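Local atomic coordinates of choline dehydrogenase and related flavoproteins (Aspergillus oryzae, PDB entry 3Q9T), a protein that acts as a formate oxidase of the glucose-methanol-choline oxidoreductase family, carrying 8-formyl-FAD at its catalytic site. Residues A[98-103]-A[351-356]; A[161-166]-A[396-401]; A[175-180]-A[392-397]. All coordinates share one frame; numbering follows the deposited sequence.

Contact 1 (A[98-103]-A[351-356]); sequences YFTWVP and GLLELV. With FAY ([(2R,3S,4R,5R)-5-(6-amino-9H-purin-9-yl)-3,4-dihydroxytetrahydrofuran-2-yl]methyl (2R,3S,4S)-5-(8-formyl-7-methyl-2,4-dioxo-3,4-dihydrobenzo[g]pteridin-10(2H)-yl)-2,3,4-trihydroxypentyl dihydrogen diphosphate), chain D.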
loop_
_atom_site.group_PDB
_atom_site.type_symbol
_atom_site.label_atom_id
_atom_site.label_comp_id
_atom_site.label_asym_id
_atom_site.label_seq_id
_atom_site.Cartn_x
_atom_site.Cartn_y
_atom_site.Cartn_z
ATOM N N TYR A 98 -11.145 -19.368 10.014
ATOM C CA TYR A 98 -11.906 -19.005 11.220
ATOM C C TYR A 98 -13.257 -19.744 11.356
ATOM O O TYR A 98 -14.240 -19.228 11.913
ATOM C CB TYR A 98 -12.016 -17.470 11.372
ATOM C CG TYR A 98 -10.657 -16.817 11.212
ATOM C CD1 TYR A 98 -10.501 -15.651 10.471
ATOM C CD2 TYR A 98 -9.515 -17.400 11.774
ATOM C CE1 TYR A 98 -9.249 -15.075 10.295
ATOM C CE2 TYR A 98 -8.257 -16.837 11.603
ATOM C CZ TYR A 98 -8.132 -15.671 10.857
ATOM O OH TYR A 98 -6.892 -15.101 10.661
ATOM N N PHE A 99 -13.276 -20.956 10.809
ATOM C CA PHE A 99 -14.179 -22.024 11.243
ATOM C C PHE A 99 -15.618 -21.977 10.757
ATOM O O PHE A 99 -16.246 -23.029 10.633
ATOM C CB PHE A 99 -14.168 -22.139 12.771
ATOM C CG PHE A 99 -12.810 -22.142 13.353
ATOM C CD1 PHE A 99 -11.986 -23.264 13.222
ATOM C CD2 PHE A 99 -12.334 -21.037 14.033
ATOM C CE1 PHE A 99 -10.706 -23.281 13.777
ATOM C CE2 PHE A 99 -11.048 -21.044 14.580
ATOM C CZ PHE A 99 -10.234 -22.173 14.437
ATOM N N THR A 100 -16.144 -20.781 10.508
ATOM C CA THR A 100 -17.552 -20.642 10.152
ATOM C C THR A 100 -17.947 -21.551 8.992
ATOM O O THR A 100 -17.214 -21.706 8.014
ATOM C CB THR A 100 -17.958 -19.205 9.830
ATOM O OG1 THR A 100 -17.301 -18.297 10.726
ATOM C CG2 THR A 100 -19.466 -19.054 9.996
ATOM N N TRP A 101 -19.111 -22.172 9.138
ATOM C CA TRP A 101 -19.594 -23.159 8.186
ATOM C C TRP A 101 -20.981 -22.749 7.767
ATOM O O TRP A 101 -21.937 -22.904 8.534
ATOM C CB TRP A 101 -19.630 -24.528 8.837
ATOM C CG TRP A 101 -20.104 -25.647 7.951
ATOM C CD1 TRP A 101 -21.382 -26.091 7.813
ATOM C CD2 TRP A 101 -19.291 -26.496 7.119
ATOM N NE1 TRP A 101 -21.423 -27.156 6.943
ATOM C CE2 TRP A 101 -20.154 -27.425 6.503
ATOM C CE3 TRP A 101 -17.921 -26.551 6.831
ATOM C CZ2 TRP A 101 -19.697 -28.395 5.616
ATOM C CZ3 TRP A 101 -17.467 -27.513 5.952
ATOM C CH2 TRP A 101 -18.352 -28.426 5.351
ATOM N N VAL A 102 -21.079 -22.240 6.541
ATOM C CA VAL A 102 -22.292 -21.619 6.051
ATOM C C VAL A 102 -22.279 -21.710 4.522
ATOM O O VAL A 102 -21.293 -21.366 3.894
ATOM C CB VAL A 102 -22.387 -20.153 6.568
ATOM C CG1 VAL A 102 -21.101 -19.384 6.236
ATOM C CG2 VAL A 102 -23.615 -19.443 6.018
ATOM N N PRO A 103 -23.359 -22.237 3.922
ATOM C CA PRO A 103 -23.338 -22.514 2.482
ATOM C C PRO A 103 -23.561 -21.301 1.589
ATOM O O PRO A 103 -22.821 -21.140 0.614
ATOM C CB PRO A 103 -24.506 -23.492 2.302
ATOM C CG PRO A 103 -25.471 -23.097 3.379
ATOM C CD PRO A 103 -24.587 -22.740 4.563
ATOM N N GLY A 351 -13.720 -20.414 18.768
ATOM C CA GLY A 351 -13.398 -19.642 17.576
ATOM C C GLY A 351 -13.821 -18.181 17.678
ATOM O O GLY A 351 -13.626 -17.414 16.730
ATOM N N LEU A 352 -14.427 -17.809 18.811
ATOM C CA LEU A 352 -14.707 -16.405 19.166
ATOM C C LEU A 352 -15.763 -15.706 18.322
ATOM O O LEU A 352 -15.959 -14.508 18.449
ATOM C CB LEU A 352 -13.422 -15.564 19.169
ATOM C CG LEU A 352 -12.222 -16.212 19.856
ATOM C CD1 LEU A 352 -10.946 -15.378 19.671
ATOM C CD2 LEU A 352 -12.518 -16.451 21.331
ATOM N N LEU A 353 -16.454 -16.452 17.475
ATOM C CA LEU A 353 -17.529 -15.887 16.688
ATOM C C LEU A 353 -18.728 -16.792 16.930
ATOM O O LEU A 353 -18.661 -17.970 16.600
ATOM C CB LEU A 353 -17.151 -15.926 15.208
ATOM C CG LEU A 353 -17.740 -14.906 14.228
ATOM C CD1 LEU A 353 -17.649 -15.407 12.784
ATOM C CD2 LEU A 353 -19.163 -14.470 14.581
ATOM N N GLU A 354 -19.815 -16.261 17.495
ATOM C CA GLU A 354 -20.957 -17.113 17.889
ATOM C C GLU A 354 -22.277 -16.669 17.287
ATOM O O GLU A 354 -23.169 -17.492 17.060
ATOM C CB GLU A 354 -21.092 -17.187 19.411
ATOM C CG GLU A 354 -19.857 -17.773 20.099
ATOM C CD GLU A 354 -19.919 -17.671 21.608
ATOM O OE1 GLU A 354 -20.652 -16.774 22.086
ATOM O OE2 GLU A 354 -19.249 -18.479 22.308
ATOM N N LEU A 355 -22.400 -15.361 17.078
ATOM C CA LEU A 355 -23.547 -14.783 16.407
ATOM C C LEU A 355 -23.089 -14.110 15.124
ATOM O O LEU A 355 -22.099 -13.355 15.106
ATOM C CB LEU A 355 -24.253 -13.767 17.312
ATOM C CG LEU A 355 -24.999 -14.391 18.487
ATOM C CD1 LEU A 355 -25.241 -13.376 19.585
ATOM C CD2 LEU A 355 -26.309 -15.053 18.026
ATOM N N VAL A 356 -23.838 -14.366 14.063
ATOM C CA VAL A 356 -23.525 -13.853 12.744
ATOM C C VAL A 356 -24.801 -13.338 12.094
ATOM O O VAL A 356 -25.848 -14.015 12.138
ATOM C CB VAL A 356 -22.902 -14.972 11.848
ATOM C CG1 VAL A 356 -22.803 -14.514 10.404
ATOM C CG2 VAL A 356 -21.548 -15.418 12.396
HETATM P P FAY D . -8.887 -24.403 -1.291
HETATM N N1 FAY D . -14.045 -19.702 4.913
HETATM C C2 FAY D . -15.092 -20.054 5.763
HETATM O O2 FAY D . -16.019 -20.738 5.347
HETATM N N3 FAY D . -14.885 -20.062 7.126
HETATM C C4 FAY D . -13.937 -19.220 7.653
HETATM O O4 FAY D . -14.206 -18.657 8.731
HETATM N N5 FAY D . -11.904 -18.019 7.311
HETATM C C6 FAY D . -9.674 -17.288 7.202
HETATM C C7 FAY D . -8.447 -17.220 6.566
HETATM C C8 FAY D . -8.298 -17.785 5.295
HETATM O O8 FAY D . -6.728 -18.521 3.719
HETATM C C9 FAY D . -9.355 -18.518 4.738
HETATM P PA FAY D . -6.367 -24.242 -0.013
HETATM C "C1'" FAY D . -11.609 -19.806 3.360
HETATM C C10 FAY D . -12.933 -19.069 5.415
HETATM N N10 FAY D . -11.735 -19.066 4.694
HETATM N N1A FAY D . 3.360 -26.508 -4.469
HETATM O O1A FAY D . -5.489 -23.070 0.272
HETATM C C1B FAY D . -0.959 -26.082 -1.512
HETATM O O1P FAY D . -8.913 -25.912 -1.324
HETATM C "C2'" FAY D . -11.317 -21.311 3.561
HETATM O "O2'" FAY D . -10.339 -21.419 4.531
HETATM C C2A FAY D . 2.855 -27.433 -3.573
HETATM O O2A FAY D . -7.137 -24.731 1.175
HETATM C C2B FAY D . -1.174 -25.158 -0.327
HETATM O O2B FAY D . -0.157 -25.260 0.653
HETATM O O2P FAY D . -9.468 -23.819 -2.566
HETATM C "C3'" FAY D . -10.961 -22.262 2.371
HETATM O "O3'" FAY D . -9.946 -23.228 2.639
HETATM N N3A FAY D . 1.696 -27.164 -2.863
HETATM C C3B FAY D . -2.498 -25.660 0.206
HETATM O O3B FAY D . -2.258 -26.781 1.020
HETATM O O3P FAY D . -7.363 -23.885 -1.205
HETATM C "C4'" FAY D . -10.594 -21.580 1.077
HETATM O "O4'" FAY D . -11.624 -20.625 0.839
HETATM C C4A FAY D . 1.050 -25.985 -3.054
HETATM C C4B FAY D . -3.215 -26.158 -1.026
HETATM O O4B FAY D . -2.244 -26.262 -2.053
HETATM C C4X FAY D . -12.957 -18.718 6.778
HETATM C "C5'" FAY D . -10.471 -22.607 -0.074
HETATM O "O5'" FAY D . -9.616 -23.755 0.027
HETATM C C5A FAY D . 1.537 -25.046 -3.959
HETATM C C5B FAY D . -4.340 -25.224 -1.426
HETATM O O5B FAY D . -5.418 -25.449 -0.551
HETATM C C5X FAY D . -10.776 -17.826 6.544
HETATM C C6A FAY D . 2.707 -25.304 -4.671
HETATM N N6A FAY D . 3.231 -24.360 -5.466
HETATM N N7A FAY D . 0.702 -23.987 -3.949
HETATM C C7M FAY D . -7.367 -16.370 7.192
HETATM C C8A FAY D . -0.303 -24.226 -3.080
HETATM C C8M FAY D . -6.922 -18.046 4.816
HETATM C C9A FAY D . -10.618 -18.508 5.326
HETATM N N9A FAY D . -0.096 -25.451 -2.518
HETATM O O HOH W 1 -14.941 -17.527 13.935
HETATM O O HOH W 2 -17.646 -18.820 13.604
#
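The carbonyl oxygen Tyr-98 O is gripped by a water and by the chain's own backbone. Water 1 donates to Tyr-98 O at 2.7 Å and also reaches Gly-351 O, so a single water can bridge the two segments, although it has more acceptors nearby than protons. The backbone amide Thr-100 N closes back on the same Tyr-98 O in a weak bond. A second water lies 2.9 Å from Thr-100 OG1 and can donate to Leu-353 O at 3.3 Å. Thr-100 suits this junction because it offers a hydroxyl for the water while packing against carbon: its OG1 lies 3.6 Å from Leu-353 CD1, the two side chains crossing at about a right angle.

Each segment contributes to a strand, 100-101 and 353-358, of the mixed sheet beside the flavin of this GMC fold, and both strands pair with strand 195-204. The first segment also binds the cofactor: FAY N3 donates to Thr-100 O at 3.0 Å with an N-H...O angle of 147°, and Thr-100 O has a further partner in Gln-555. The Tyr-98 ring, its CG held beside the backbone N (chi1 -49°), presents one face to FAY C6, which sits toward the ring's rim. Gly-351 has no side chain, which lets the Phe-99 ring come up obliquely to its backbone, CD2 lying 4.0 Å from Gly-351 CA.

Contact 2 (A[161-166]-A[396-401]); sequences ELIDEM and FVCMFG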
loop_
_atom_site.group_PDB
_atom_site.type_symbol
_atom_site.label_atom_id
_atom_site.label_comp_id
_atom_site.label_asym_id
_atom_site.label_seq_id
_atom_site.Cartn_x
_atom_site.Cartn_y
_atom_site.Cartn_z
ATOM N N GLU A 161 -19.591 -23.854 20.229
ATOM C CA GLU A 161 -19.647 -24.319 21.614
ATOM C C GLU A 161 -19.561 -23.071 22.473
ATOM O O GLU A 161 -18.475 -22.526 22.683
ATOM C CB GLU A 161 -18.509 -25.324 21.882
ATOM C CG GLU A 161 -18.603 -26.536 20.916
ATOM C CD GLU A 161 -17.423 -27.518 20.966
ATOM O OE1 GLU A 161 -17.675 -28.745 20.864
ATOM O OE2 GLU A 161 -16.254 -27.078 21.071
ATOM N N LEU A 162 -20.724 -22.603 22.935
ATOM C CA LEU A 162 -20.856 -21.267 23.499
ATOM C C LEU A 162 -19.977 -21.014 24.719
ATOM O O LEU A 162 -19.889 -21.856 25.611
ATOM C CB LEU A 162 -22.323 -20.971 23.821
ATOM C CG LEU A 162 -23.183 -20.885 22.563
ATOM C CD1 LEU A 162 -24.670 -20.777 22.897
ATOM C CD2 LEU A 162 -22.718 -19.719 21.672
ATOM N N ILE A 163 -19.319 -19.856 24.743
ATOM C CA ILE A 163 -18.569 -19.413 25.920
ATOM C C ILE A 163 -19.528 -18.897 27.000
ATOM O O ILE A 163 -20.285 -17.957 26.740
ATOM C CB ILE A 163 -17.626 -18.241 25.564
ATOM C CG1 ILE A 163 -16.653 -18.654 24.459
ATOM C CG2 ILE A 163 -16.866 -17.766 26.806
ATOM C CD1 ILE A 163 -15.745 -17.518 23.977
ATOM N N ASP A 164 -19.493 -19.475 28.206
ATOM C CA ASP A 164 -20.438 -19.067 29.266
ATOM C C ASP A 164 -20.420 -17.564 29.603
ATOM O O ASP A 164 -21.467 -16.921 29.670
ATOM C CB ASP A 164 -20.245 -19.898 30.541
ATOM C CG ASP A 164 -20.781 -21.318 30.397
ATOM O OD1 ASP A 164 -20.336 -22.215 31.147
ATOM O OD2 ASP A 164 -21.651 -21.540 29.522
ATOM N N GLU A 165 -19.224 -17.024 29.811
ATOM C CA GLU A 165 -19.040 -15.616 30.131
ATOM C C GLU A 165 -19.603 -14.677 29.062
ATOM O O GLU A 165 -19.925 -13.526 29.351
ATOM C CB GLU A 165 -17.558 -15.343 30.332
ATOM C CG GLU A 165 -17.212 -13.892 30.587
ATOM C CD GLU A 165 -15.741 -13.703 30.928
ATOM O OE1 GLU A 165 -14.968 -14.679 30.783
ATOM O OE2 GLU A 165 -15.363 -12.583 31.343
ATOM N N MET A 166 -19.739 -15.165 27.834
ATOM C CA MET A 166 -20.275 -14.337 26.750
ATOM C C MET A 166 -21.798 -14.371 26.606
ATOM O O MET A 166 -22.349 -13.706 25.722
ATOM C CB MET A 166 -19.634 -14.706 25.404
ATOM C CG MET A 166 -18.188 -14.260 25.251
ATOM S SD MET A 166 -17.908 -12.488 25.482
ATOM C CE MET A 166 -17.285 -12.461 27.174
ATOM N N PHE A 396 -19.744 -10.834 14.486
ATOM C CA PHE A 396 -19.526 -10.178 15.755
ATOM C C PHE A 396 -18.523 -10.941 16.591
ATOM O O PHE A 396 -18.896 -11.769 17.411
ATOM C CB PHE A 396 -20.857 -10.021 16.475
ATOM C CG PHE A 396 -21.867 -9.260 15.669
ATOM C CD1 PHE A 396 -21.845 -7.878 15.648
ATOM C CD2 PHE A 396 -22.808 -9.928 14.907
ATOM C CE1 PHE A 396 -22.753 -7.166 14.888
ATOM C CE2 PHE A 396 -23.725 -9.222 14.142
ATOM C CZ PHE A 396 -23.698 -7.843 14.131
ATOM N N VAL A 397 -17.243 -10.659 16.369
ATOM C CA VAL A 397 -16.169 -11.371 17.054
ATOM C C VAL A 397 -16.041 -10.772 18.444
ATOM O O VAL A 397 -15.906 -9.561 18.586
ATOM C CB VAL A 397 -14.835 -11.236 16.295
ATOM C CG1 VAL A 397 -13.740 -12.015 16.981
ATOM C CG2 VAL A 397 -15.002 -11.705 14.867
ATOM N N CYS A 398 -16.106 -11.612 19.472
ATOM C CA CYS A 398 -16.177 -11.108 20.845
ATOM C C CYS A 398 -14.823 -10.900 21.491
ATOM O O CYS A 398 -14.613 -11.300 22.636
ATOM C CB CYS A 398 -17.062 -12.006 21.733
ATOM S SG CYS A 398 -16.581 -13.730 21.774
ATOM N N MET A 399 -13.908 -10.274 20.757
ATOM C CA MET A 399 -12.672 -9.749 21.340
ATOM C C MET A 399 -11.930 -8.964 20.267
ATOM O O MET A 399 -12.320 -8.994 19.099
ATOM C CB MET A 399 -11.795 -10.864 21.938
ATOM C CG MET A 399 -10.838 -11.547 20.985
ATOM S SD MET A 399 -9.698 -12.722 21.786
ATOM C CE MET A 399 -9.490 -11.980 23.364
ATOM N N PHE A 400 -10.885 -8.239 20.646
ATOM C CA PHE A 400 -10.075 -7.580 19.632
ATOM C C PHE A 400 -9.460 -8.645 18.736
ATOM O O PHE A 400 -8.864 -9.593 19.235
ATOM C CB PHE A 400 -8.956 -6.748 20.251
ATOM C CG PHE A 400 -8.161 -5.975 19.235
ATOM C CD1 PHE A 400 -8.575 -4.723 18.823
ATOM C CD2 PHE A 400 -7.017 -6.511 18.679
ATOM C CE1 PHE A 400 -7.852 -3.995 17.893
ATOM C CE2 PHE A 400 -6.275 -5.784 17.738
ATOM C CZ PHE A 400 -6.701 -4.526 17.346
ATOM N N GLY A 401 -9.602 -8.490 17.420
ATOM C CA GLY A 401 -9.060 -9.461 16.484
ATOM C C GLY A 401 -7.977 -8.903 15.568
ATOM O O GLY A 401 -8.271 -8.131 14.645
#
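Cys-398 sets its thiol against the side chain of Met-166, with SG 3.9 Å from Met-166 CG. The two side chains lie alongside one another over a short length, since Met-166 SD also approaches Cys-398 CB at 3.9 Å. The sulfurs themselves, Met-166 SD and Cys-398 SG, are 4.1 Å apart, a van der Waals meeting of two soft, polarisable atoms. Farther off, the branch end Ile-163 CD1 brushes Cys-398 SG at 4.5 Å. Small and compact, cysteine suits a position where two larger apolar chains close in, and a flexible methionine can bend to follow its outline.

Torsions explain the fit. Cys-398 SG stands between its own backbone N and carbonyl carbon (chi1 56°), and the methionine chain is folded at its second and third torsions, which brings SD close to the cysteine CB.

The backbones hold these groups in place. Cys-398 is the centre of an inverse gamma turn, closed by a weak bond from Met-399 N to Val-397 O, through which the chain changes course as strand 392-397 ends. Across from it, Met-166 N donates to Ile-163 O at 3.0 Å, closing the turn that carries both Ile-163 and Met-166 on the side of the cysteine. The outer anchors are polar: Glu-354 OE2 accepts from Ile-163 N, and Arg-170 NH1 donates to Ile-163 O.

Beyond that shell, Phe-169 of helix 167-179 also touches Cys-398 and Met-322 touches Met-166. The contact thus joins the loop between strand 155-159 and helix 167-179 to the turn leaving strand 392-397, close to helix 323-327.

Contact 3 (A[175-180]-A[392-397]); sequences KAWKSM and FELDFV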
loop_
_atom_site.group_PDB
_atom_site.type_symbol
_atom_site.label_atom_id
_atom_site.label_comp_id
_atom_site.label_asym_id
_atom_site.label_seq_id
_atom_site.Cartn_x
_atom_site.Cartn_y
_atom_site.Cartn_z
ATOM N N LYS A 175 -31.067 -8.869 21.602
ATOM C CA LYS A 175 -32.055 -7.829 21.904
ATOM C C LYS A 175 -31.893 -6.646 20.938
ATOM O O LYS A 175 -32.870 -6.139 20.370
ATOM C CB LYS A 175 -31.860 -7.354 23.347
ATOM C CG LYS A 175 -33.128 -7.168 24.156
ATOM C CD LYS A 175 -32.820 -6.625 25.562
ATOM C CE LYS A 175 -32.183 -7.674 26.461
ATOM N NZ LYS A 175 -31.678 -7.100 27.744
ATOM N N ALA A 176 -30.645 -6.217 20.752
ATOM C CA ALA A 176 -30.351 -5.084 19.887
ATOM C C ALA A 176 -30.846 -5.356 18.470
ATOM O O ALA A 176 -31.543 -4.534 17.878
ATOM C CB ALA A 176 -28.849 -4.799 19.891
ATOM N N TRP A 177 -30.499 -6.536 17.955
ATOM C CA TRP A 177 -30.871 -6.952 16.608
ATOM C C TRP A 177 -32.377 -6.913 16.382
ATOM O O TRP A 177 -32.862 -6.353 15.388
ATOM C CB TRP A 177 -30.335 -8.369 16.326
ATOM C CG TRP A 177 -30.441 -8.786 14.887
ATOM C CD1 TRP A 177 -31.466 -9.466 14.302
ATOM C CD2 TRP A 177 -29.484 -8.530 13.848
ATOM N NE1 TRP A 177 -31.211 -9.652 12.968
ATOM C CE2 TRP A 177 -29.998 -9.092 12.663
ATOM C CE3 TRP A 177 -28.240 -7.891 13.811
ATOM C CZ2 TRP A 177 -29.316 -9.025 11.445
ATOM C CZ3 TRP A 177 -27.557 -7.826 12.601
ATOM C CH2 TRP A 177 -28.095 -8.392 11.434
ATOM N N LYS A 178 -33.119 -7.538 17.286
ATOM C CA LYS A 178 -34.583 -7.530 17.195
ATOM C C LYS A 178 -35.145 -6.114 17.339
ATOM O O LYS A 178 -36.135 -5.760 16.688
ATOM C CB LYS A 178 -35.202 -8.467 18.237
ATOM C CG LYS A 178 -34.854 -9.938 18.024
ATOM C CD LYS A 178 -35.133 -10.761 19.272
ATOM C CE LYS A 178 -36.611 -10.733 19.633
ATOM N NZ LYS A 178 -37.461 -11.326 18.561
ATOM N N SER A 179 -34.505 -5.292 18.161
ATOM C CA SER A 179 -34.975 -3.910 18.337
ATOM C C SER A 179 -34.869 -3.096 17.044
ATOM O O SER A 179 -35.595 -2.116 16.856
ATOM C CB SER A 179 -34.217 -3.200 19.465
ATOM O OG SER A 179 -32.956 -2.731 19.026
ATOM N N MET A 180 -33.972 -3.510 16.153
ATOM C CA MET A 180 -33.841 -2.863 14.857
ATOM C C MET A 180 -34.910 -3.361 13.872
ATOM O O MET A 180 -35.031 -2.849 12.769
ATOM C CB MET A 180 -32.440 -3.110 14.282
ATOM C CG MET A 180 -31.306 -2.580 15.140
ATOM S SD MET A 180 -31.335 -0.778 15.243
ATOM C CE MET A 180 -30.962 -0.351 13.558
ATOM N N PHE A 392 -24.968 -8.244 3.439
ATOM C CA PHE A 392 -23.786 -8.404 4.284
ATOM C C PHE A 392 -23.787 -9.681 5.085
ATOM O O PHE A 392 -24.836 -10.254 5.354
ATOM C CB PHE A 392 -23.634 -7.228 5.248
ATOM C CG PHE A 392 -23.293 -5.941 4.567
ATOM C CD1 PHE A 392 -21.969 -5.527 4.475
ATOM C CD2 PHE A 392 -24.294 -5.159 3.984
ATOM C CE1 PHE A 392 -21.649 -4.336 3.819
ATOM C CE2 PHE A 392 -23.988 -3.973 3.332
ATOM C CZ PHE A 392 -22.662 -3.559 3.241
ATOM N N GLU A 393 -22.582 -10.131 5.427
ATOM C CA GLU A 393 -22.395 -10.998 6.583
ATOM C C GLU A 393 -21.747 -10.123 7.633
ATOM O O GLU A 393 -20.687 -9.528 7.394
ATOM C CB GLU A 393 -21.510 -12.214 6.284
ATOM C CG GLU A 393 -20.987 -12.883 7.559
ATOM C CD GLU A 393 -20.333 -14.251 7.324
ATOM O OE1 GLU A 393 -19.737 -14.797 8.285
ATOM O OE2 GLU A 393 -20.422 -14.796 6.201
ATOM N N LEU A 394 -22.407 -10.012 8.778
ATOM C CA LEU A 394 -21.871 -9.272 9.910
ATOM C C LEU A 394 -21.395 -10.230 10.991
ATOM O O LEU A 394 -22.200 -10.877 11.672
ATOM C CB LEU A 394 -22.930 -8.330 10.470
ATOM C CG LEU A 394 -23.463 -7.362 9.431
ATOM C CD1 LEU A 394 -24.593 -6.479 10.016
ATOM C CD2 LEU A 394 -22.300 -6.529 8.893
ATOM N N ASP A 395 -20.079 -10.338 11.124
ATOM C CA ASP A 395 -19.478 -11.184 12.133
ATOM C C ASP A 395 -19.176 -10.390 13.372
ATOM O O ASP A 395 -18.436 -9.406 13.325
ATOM C CB ASP A 395 -18.192 -11.831 11.606
ATOM C CG ASP A 395 -18.426 -12.588 10.321
ATOM O OD1 ASP A 395 -19.407 -13.380 10.267
ATOM O OD2 ASP A 395 -17.653 -12.362 9.361
ATOM N N PHE A 396 -19.744 -10.834 14.486
ATOM C CA PHE A 396 -19.526 -10.178 15.755
ATOM C C PHE A 396 -18.523 -10.941 16.591
ATOM O O PHE A 396 -18.896 -11.769 17.411
ATOM C CB PHE A 396 -20.857 -10.021 16.475
ATOM C CG PHE A 396 -21.867 -9.260 15.669
ATOM C CD1 PHE A 396 -21.845 -7.878 15.648
ATOM C CD2 PHE A 396 -22.808 -9.928 14.907
ATOM C CE1 PHE A 396 -22.753 -7.166 14.888
ATOM C CE2 PHE A 396 -23.725 -9.222 14.142
ATOM C CZ PHE A 396 -23.698 -7.843 14.131
ATOM N N VAL A 397 -17.243 -10.659 16.369
ATOM C CA VAL A 397 -16.169 -11.371 17.054
ATOM C C VAL A 397 -16.041 -10.772 18.444
ATOM O O VAL A 397 -15.906 -9.561 18.586
ATOM C CB VAL A 397 -14.835 -11.236 16.295
ATOM C CG1 VAL A 397 -13.740 -12.015 16.981
ATOM C CG2 VAL A 397 -15.002 -11.705 14.867
#
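Trp-177 thrusts the six-membered end of its indole from the helix to the strand, where CZ3 meets two side chains at once. Leu-394 CD1 comes to the edge of the indole, near its plane, 4.2 Å from Trp-177 CZ3. Phe-396 CZ also lies 4.2 Å from Trp-177 CZ3. The indole atom sits at the edge of the phenyl ring, near its plane, while CZ approaches the indole obliquely, and the two side chains cross at about a right angle. With CG anti to the backbone N (chi1 -169°), the tryptophan extends far enough to span the separation between backbones, whose nearest CA atoms, Trp-177 and Leu-394, are 11.5 Å apart; a long aromatic suits that reach.

Leu-394 and Phe-396, two residues apart on an extended strand, point to the same side, while the alternate residues Glu-393 and Asp-395 face the other way. There Asp-395 OD2 forms a salt bridge with Arg-553 NH2, and Glu-393 OE2 is hydrogen-bonded to Arg-553 N. Ser-179 OG donates to Ala-176 O at 2.6 Å within the helix. Pro-183 O accepts from the indole NE1. Between residues 175-180 and 392-397 the touching atoms are all carbon, and cohesion here rests on dispersion and water exclusion, without directional bonds.

Along the chain the segments come in the order 98-103, 161-166, 175-180, 351-356, then 392-397 with the overlapping 396-401. Contacts 2 and 3 share Phe-396 and Val-397 and lie about 14 Å apart between centres; contact 1 is about 11 Å from contact 2 and 14 Å from contact 3. Strands 353-358 and 392-397 are antiparallel neighbours in one large mixed sheet, which ties all three together. Contact 1 faces the flavin, whereas contacts 2 and 3 attach helix 167-179 and the loop before it to the same sheet farther out. Segments from the first third of the chain thus pack against much later strands, or the turn leaving one, with contact 1 at the cofactor.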